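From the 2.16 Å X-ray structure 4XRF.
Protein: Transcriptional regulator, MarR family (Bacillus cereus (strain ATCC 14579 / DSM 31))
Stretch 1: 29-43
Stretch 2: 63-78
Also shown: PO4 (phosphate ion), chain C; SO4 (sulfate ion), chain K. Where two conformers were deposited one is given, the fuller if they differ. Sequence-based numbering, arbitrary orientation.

Stretch 1, residues 29-43: TGLTPPQFYILKILD
Stretch 2 63-78: AITVMIDRLIDQELVE

Helix 33-43 and helix 63-73 cross nearly at right angles, at -83°, with their axes 10.6 Å apart at closest approach. Gly-30 leaves the preceding helix with positive phi (73/17). Leu-31 and Thr-32 are extended (-132/142, -77/162), and Thr-32 N-caps the next helix. Thr-32 OG1 (chi1 p) accepts a weak bond from Gln-35 N at 3.4 Å, while Gln-35 OE1 accepts from Thr-32 N at 3.1 Å. Helix 63-73 leads into a Schellman turn at Glu-75 (70/30), where Leu-76 N bonds Leu-71 O at 2.8 Å. A strand begins at Val-77 (-133/162). The CA atoms of Gln-35 and Met-67 lie 6.9 Å apart.

One hydrogen bond joins the stretches: the Gln-74 amide NE2 (chi1 m, chi2 t) donates to the carbonyl Gly-30 O at 2.9 Å and 162°.

The remaining contact is mainly apolar, held by van der Waals packing. Ile-38 (m, t) points toward helix 63-73; Ile-38 CD1 lies 3.6 Å from Met-67 SD, and Ile-38 CG2 3.9 Å from Leu-71 CD2. Leu-71 is off-rotamer (chi1 -100°, chi2 1°). Leu-31 CD2 meets Leu-76 CD1 at 3.6 Å. Leu-39 CD2 and Leu-42 CD1, both residues m, t, each reach Val-77 CG1 at 3.7 Å. Arg-70 starts toward stretch 1, but its NE salt-bridges Asp-73 OD2 at 2.9 Å.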

# COMPACT_ATOMS: atom_id res chain seq x y z
N THR A 29 14.37 10.04 -5.61
CA THR A 29 14.15 11.17 -6.51
C THR A 29 13.27 12.27 -5.92
O THR A 29 13.28 13.39 -6.42
CB THR A 29 13.54 10.73 -7.87
OG1 THR A 29 12.23 10.19 -7.66
CG2 THR A 29 14.42 9.67 -8.54
N GLY A 30 12.50 11.95 -4.87
CA GLY A 30 11.50 12.87 -4.29
C GLY A 30 10.25 13.09 -5.13
O GLY A 30 9.51 14.05 -4.91
N LEU A 31 10.01 12.19 -6.08
CA LEU A 31 8.87 12.28 -7.00
C LEU A 31 8.11 10.96 -7.14
O LEU A 31 8.70 9.92 -7.18
CB LEU A 31 9.35 12.71 -8.40
CG LEU A 31 10.17 14.01 -8.47
CD1 LEU A 31 11.00 14.10 -9.75
CD2 LEU A 31 9.28 15.25 -8.28
N THR A 32 6.78 11.03 -7.23
CA THR A 32 6.00 9.88 -7.67
C THR A 32 6.13 9.80 -9.20
O THR A 32 6.54 10.77 -9.85
CB THR A 32 4.51 10.04 -7.36
OG1 THR A 32 3.99 11.10 -8.16
CG2 THR A 32 4.28 10.40 -5.90
N PRO A 33 5.80 8.63 -9.80
CA PRO A 33 5.93 8.57 -11.26
C PRO A 33 5.13 9.60 -12.08
O PRO A 33 5.66 10.08 -13.08
CB PRO A 33 5.53 7.12 -11.58
CG PRO A 33 6.06 6.38 -10.37
CD PRO A 33 5.70 7.28 -9.21
N PRO A 34 3.89 9.97 -11.66
CA PRO A 34 3.22 11.00 -12.45
C PRO A 34 3.87 12.39 -12.32
O PRO A 34 3.89 13.15 -13.31
CB PRO A 34 1.78 11.02 -11.89
CG PRO A 34 1.60 9.62 -11.35
CD PRO A 34 2.94 9.32 -10.73
N GLN A 35 4.38 12.72 -11.13
CA GLN A 35 5.09 14.00 -10.93
C GLN A 35 6.34 14.08 -11.81
O GLN A 35 6.62 15.12 -12.43
CB GLN A 35 5.51 14.19 -9.46
CG GLN A 35 4.37 14.46 -8.47
CD GLN A 35 4.89 14.65 -7.05
OE1 GLN A 35 5.80 13.93 -6.62
NE2 GLN A 35 4.34 15.60 -6.33
N PHE A 36 7.08 12.97 -11.87
CA PHE A 36 8.29 12.89 -12.69
C PHE A 36 7.93 13.09 -14.16
O PHE A 36 8.58 13.88 -14.84
CB PHE A 36 9.02 11.55 -12.47
CG PHE A 36 10.24 11.37 -13.35
CD1 PHE A 36 11.21 12.37 -13.46
CD2 PHE A 36 10.46 10.16 -14.00
CE1 PHE A 36 12.33 12.19 -14.25
CE2 PHE A 36 11.62 9.96 -14.77
CZ PHE A 36 12.54 10.99 -14.91
N TYR A 37 6.91 12.39 -14.63
CA TYR A 37 6.49 12.52 -16.03
C TYR A 37 6.01 13.93 -16.36
O TYR A 37 6.33 14.45 -17.42
CB TYR A 37 5.41 11.50 -16.43
CG TYR A 37 5.39 11.39 -17.93
CD1 TYR A 37 6.44 10.77 -18.61
CD2 TYR A 37 4.38 11.96 -18.67
CE1 TYR A 37 6.45 10.71 -20.00
CE2 TYR A 37 4.39 11.89 -20.05
CZ TYR A 37 5.43 11.27 -20.70
OH TYR A 37 5.43 11.21 -22.07
N ILE A 38 5.27 14.55 -15.45
CA ILE A 38 4.94 15.96 -15.62
C ILE A 38 6.18 16.83 -15.85
O ILE A 38 6.23 17.60 -16.82
CB ILE A 38 4.06 16.51 -14.47
CG1 ILE A 38 2.63 15.94 -14.60
CG2 ILE A 38 3.96 18.04 -14.52
CD1 ILE A 38 1.79 16.03 -13.34
N LEU A 39 7.17 16.72 -14.97
CA LEU A 39 8.41 17.47 -15.13
C LEU A 39 9.13 17.18 -16.46
O LEU A 39 9.69 18.10 -17.06
CB LEU A 39 9.38 17.21 -13.95
CG LEU A 39 8.91 17.62 -12.54
CD1 LEU A 39 10.02 17.39 -11.52
CD2 LEU A 39 8.45 19.08 -12.49
N LYS A 40 9.10 15.92 -16.91
CA LYS A 40 9.68 15.58 -18.21
C LYS A 40 8.96 16.27 -19.37
O LYS A 40 9.61 16.74 -20.30
CB LYS A 40 9.70 14.08 -18.48
CG LYS A 40 10.65 13.30 -17.61
CD LYS A 40 10.70 11.83 -18.02
CE LYS A 40 11.52 11.61 -19.29
NZ LYS A 40 11.69 10.14 -19.56
N ILE A 41 7.62 16.33 -19.31
CA ILE A 41 6.85 17.06 -20.33
C ILE A 41 7.27 18.54 -20.39
O ILE A 41 7.51 19.07 -21.47
CB ILE A 41 5.32 16.95 -20.10
CG1 ILE A 41 4.87 15.49 -20.16
CG2 ILE A 41 4.56 17.80 -21.12
CD1 ILE A 41 3.41 15.28 -19.80
N LEU A 42 7.36 19.17 -19.23
CA LEU A 42 7.71 20.60 -19.13
C LEU A 42 9.16 20.86 -19.50
O LEU A 42 9.49 21.93 -20.00
CB LEU A 42 7.42 21.12 -17.72
CG LEU A 42 5.95 21.06 -17.30
CD1 LEU A 42 5.82 21.35 -15.82
CD2 LEU A 42 5.12 22.02 -18.12
N ASP A 43 10.03 19.88 -19.24
CA ASP A 43 11.42 19.94 -19.69
C ASP A 43 11.50 19.86 -21.21
O ASP A 43 12.32 20.53 -21.83
CB ASP A 43 12.24 18.81 -19.09
CG ASP A 43 13.74 19.04 -19.21
OD1 ASP A 43 14.17 20.20 -19.39
OD2 ASP A 43 14.50 18.05 -19.11
N ALA A 63 -7.70 16.79 -11.70
CA ALA A 63 -6.69 15.86 -11.23
C ALA A 63 -5.30 16.48 -11.39
O ALA A 63 -4.45 16.34 -10.52
CB ALA A 63 -6.80 14.54 -11.96
N ILE A 64 -5.09 17.18 -12.50
CA ILE A 64 -3.79 17.80 -12.73
C ILE A 64 -3.56 18.96 -11.75
O ILE A 64 -2.42 19.18 -11.30
CB ILE A 64 -3.61 18.22 -14.21
CG1 ILE A 64 -2.21 17.86 -14.72
CG2 ILE A 64 -3.82 19.69 -14.41
CD1 ILE A 64 -1.96 16.39 -14.92
N THR A 65 -4.64 19.63 -11.37
CA THR A 65 -4.60 20.73 -10.40
C THR A 65 -3.96 20.29 -9.09
O THR A 65 -3.05 20.95 -8.60
CB THR A 65 -6.00 21.35 -10.16
OG1 THR A 65 -6.42 22.00 -11.36
CG2 THR A 65 -5.97 22.40 -9.04
N VAL A 66 -4.41 19.16 -8.54
CA VAL A 66 -3.82 18.62 -7.31
C VAL A 66 -2.34 18.29 -7.49
O VAL A 66 -1.52 18.63 -6.63
CB VAL A 66 -4.61 17.40 -6.75
CG1 VAL A 66 -4.06 16.95 -5.40
CG2 VAL A 66 -6.09 17.77 -6.59
N MET A 67 -2.00 17.65 -8.61
CA MET A 67 -0.60 17.28 -8.90
C MET A 67 0.28 18.52 -8.91
O MET A 67 1.33 18.57 -8.26
CB MET A 67 -0.49 16.53 -10.24
CG MET A 67 -0.59 15.02 -10.10
SD MET A 67 -0.79 14.08 -11.65
CE MET A 67 -2.58 13.98 -11.76
N ILE A 68 -0.17 19.51 -9.66
CA ILE A 68 0.55 20.77 -9.76
C ILE A 68 0.67 21.50 -8.41
O ILE A 68 1.75 22.01 -8.09
CB ILE A 68 -0.07 21.67 -10.86
CG1 ILE A 68 0.21 21.03 -12.23
CG2 ILE A 68 0.48 23.08 -10.75
CD1 ILE A 68 -0.81 21.44 -13.27
N ASP A 69 -0.41 21.54 -7.62
CA ASP A 69 -0.31 22.06 -6.25
C ASP A 69 0.84 21.40 -5.47
O ASP A 69 1.56 22.07 -4.74
CB ASP A 69 -1.60 21.83 -5.46
CG ASP A 69 -2.74 22.70 -5.91
OD1 ASP A 69 -2.50 23.71 -6.62
OD2 ASP A 69 -3.89 22.37 -5.53
N ARG A 70 1.02 20.09 -5.62
CA ARG A 70 2.10 19.38 -4.89
C ARG A 70 3.50 19.74 -5.42
O ARG A 70 4.45 19.86 -4.64
CB ARG A 70 1.89 17.85 -4.88
CG ARG A 70 0.56 17.38 -4.29
CD ARG A 70 0.46 17.57 -2.79
NE ARG A 70 0.13 18.93 -2.37
CZ ARG A 70 -1.10 19.46 -2.35
NH1 ARG A 70 -2.15 18.75 -2.74
NH2 ARG A 70 -1.28 20.72 -1.95
N LEU A 71 3.61 19.91 -6.74
CA LEU A 71 4.87 20.31 -7.38
C LEU A 71 5.24 21.76 -7.03
O LEU A 71 6.42 22.10 -6.99
CB LEU A 71 4.78 20.14 -8.90
CG LEU A 71 5.35 18.95 -9.69
CD1 LEU A 71 6.02 17.87 -8.84
CD2 LEU A 71 4.35 18.37 -10.67
N ILE A 72 4.22 22.59 -6.79
CA ILE A 72 4.39 23.96 -6.27
C ILE A 72 4.92 23.93 -4.83
O ILE A 72 5.91 24.60 -4.53
CB ILE A 72 3.09 24.80 -6.41
CG1 ILE A 72 2.79 25.06 -7.88
CG2 ILE A 72 3.16 26.13 -5.64
CD1 ILE A 72 1.42 25.68 -8.14
N ASP A 73 4.32 23.12 -3.95
CA ASP A 73 4.88 22.88 -2.59
C ASP A 73 6.39 22.52 -2.62
O ASP A 73 7.16 23.04 -1.81
CB ASP A 73 4.14 21.76 -1.84
CG ASP A 73 2.68 22.09 -1.58
OD1 ASP A 73 2.31 23.28 -1.48
OD2 ASP A 73 1.87 21.13 -1.49
N GLN A 74 6.79 21.63 -3.54
CA GLN A 74 8.22 21.27 -3.68
C GLN A 74 9.00 22.34 -4.46
O GLN A 74 10.21 22.22 -4.61
CB GLN A 74 8.40 19.90 -4.38
CG GLN A 74 7.88 18.69 -3.63
CD GLN A 74 8.59 17.41 -4.05
OE1 GLN A 74 9.83 17.35 -4.07
NE2 GLN A 74 7.82 16.38 -4.38
N GLU A 75 8.29 23.34 -4.99
CA GLU A 75 8.91 24.50 -5.67
C GLU A 75 9.52 24.10 -7.01
O GLU A 75 10.52 24.68 -7.45
CB GLU A 75 9.97 25.16 -4.77
CG GLU A 75 9.39 26.14 -3.75
CD GLU A 75 10.35 26.43 -2.62
OE1 GLU A 75 11.57 26.14 -2.74
OE2 GLU A 75 9.90 26.96 -1.58
N LEU A 76 8.95 23.08 -7.65
CA LEU A 76 9.55 22.53 -8.85
C LEU A 76 8.96 23.14 -10.13
O LEU A 76 9.59 23.09 -11.18
CB LEU A 76 9.46 21.00 -8.86
CG LEU A 76 10.13 20.26 -7.68
CD1 LEU A 76 9.89 18.76 -7.77
CD2 LEU A 76 11.62 20.57 -7.61
N VAL A 77 7.74 23.65 -10.03
CA VAL A 77 7.09 24.36 -11.13
C VAL A 77 6.50 25.66 -10.62
O VAL A 77 6.34 25.83 -9.42
CB VAL A 77 5.96 23.52 -11.79
CG1 VAL A 77 6.47 22.17 -12.30
CG2 VAL A 77 4.77 23.33 -10.85
N GLU A 78 6.20 26.58 -11.55
CA GLU A 78 5.42 27.76 -11.24
C GLU A 78 4.14 27.76 -12.09
O GLU A 78 4.15 27.36 -13.26
CB GLU A 78 6.25 29.02 -11.48
CG GLU A 78 5.87 30.21 -10.62
CD GLU A 78 7.09 30.93 -10.08
OE1 GLU A 78 7.77 30.37 -9.19
OE2 GLU A 78 7.38 32.05 -10.53
P PO4 C . 9.23 8.15 -21.79
O1 PO4 C . 9.07 9.65 -21.74
O2 PO4 C . 7.93 7.49 -21.41
O3 PO4 C . 9.65 7.75 -23.19
O4 PO4 C . 10.29 7.75 -20.79
S SO4 K . 4.17 13.43 -24.46
O1 SO4 K . 2.95 13.55 -25.30
O2 SO4 K . 4.63 14.80 -24.10
O3 SO4 K . 5.26 12.77 -25.22
O4 SO4 K . 3.80 12.66 -23.25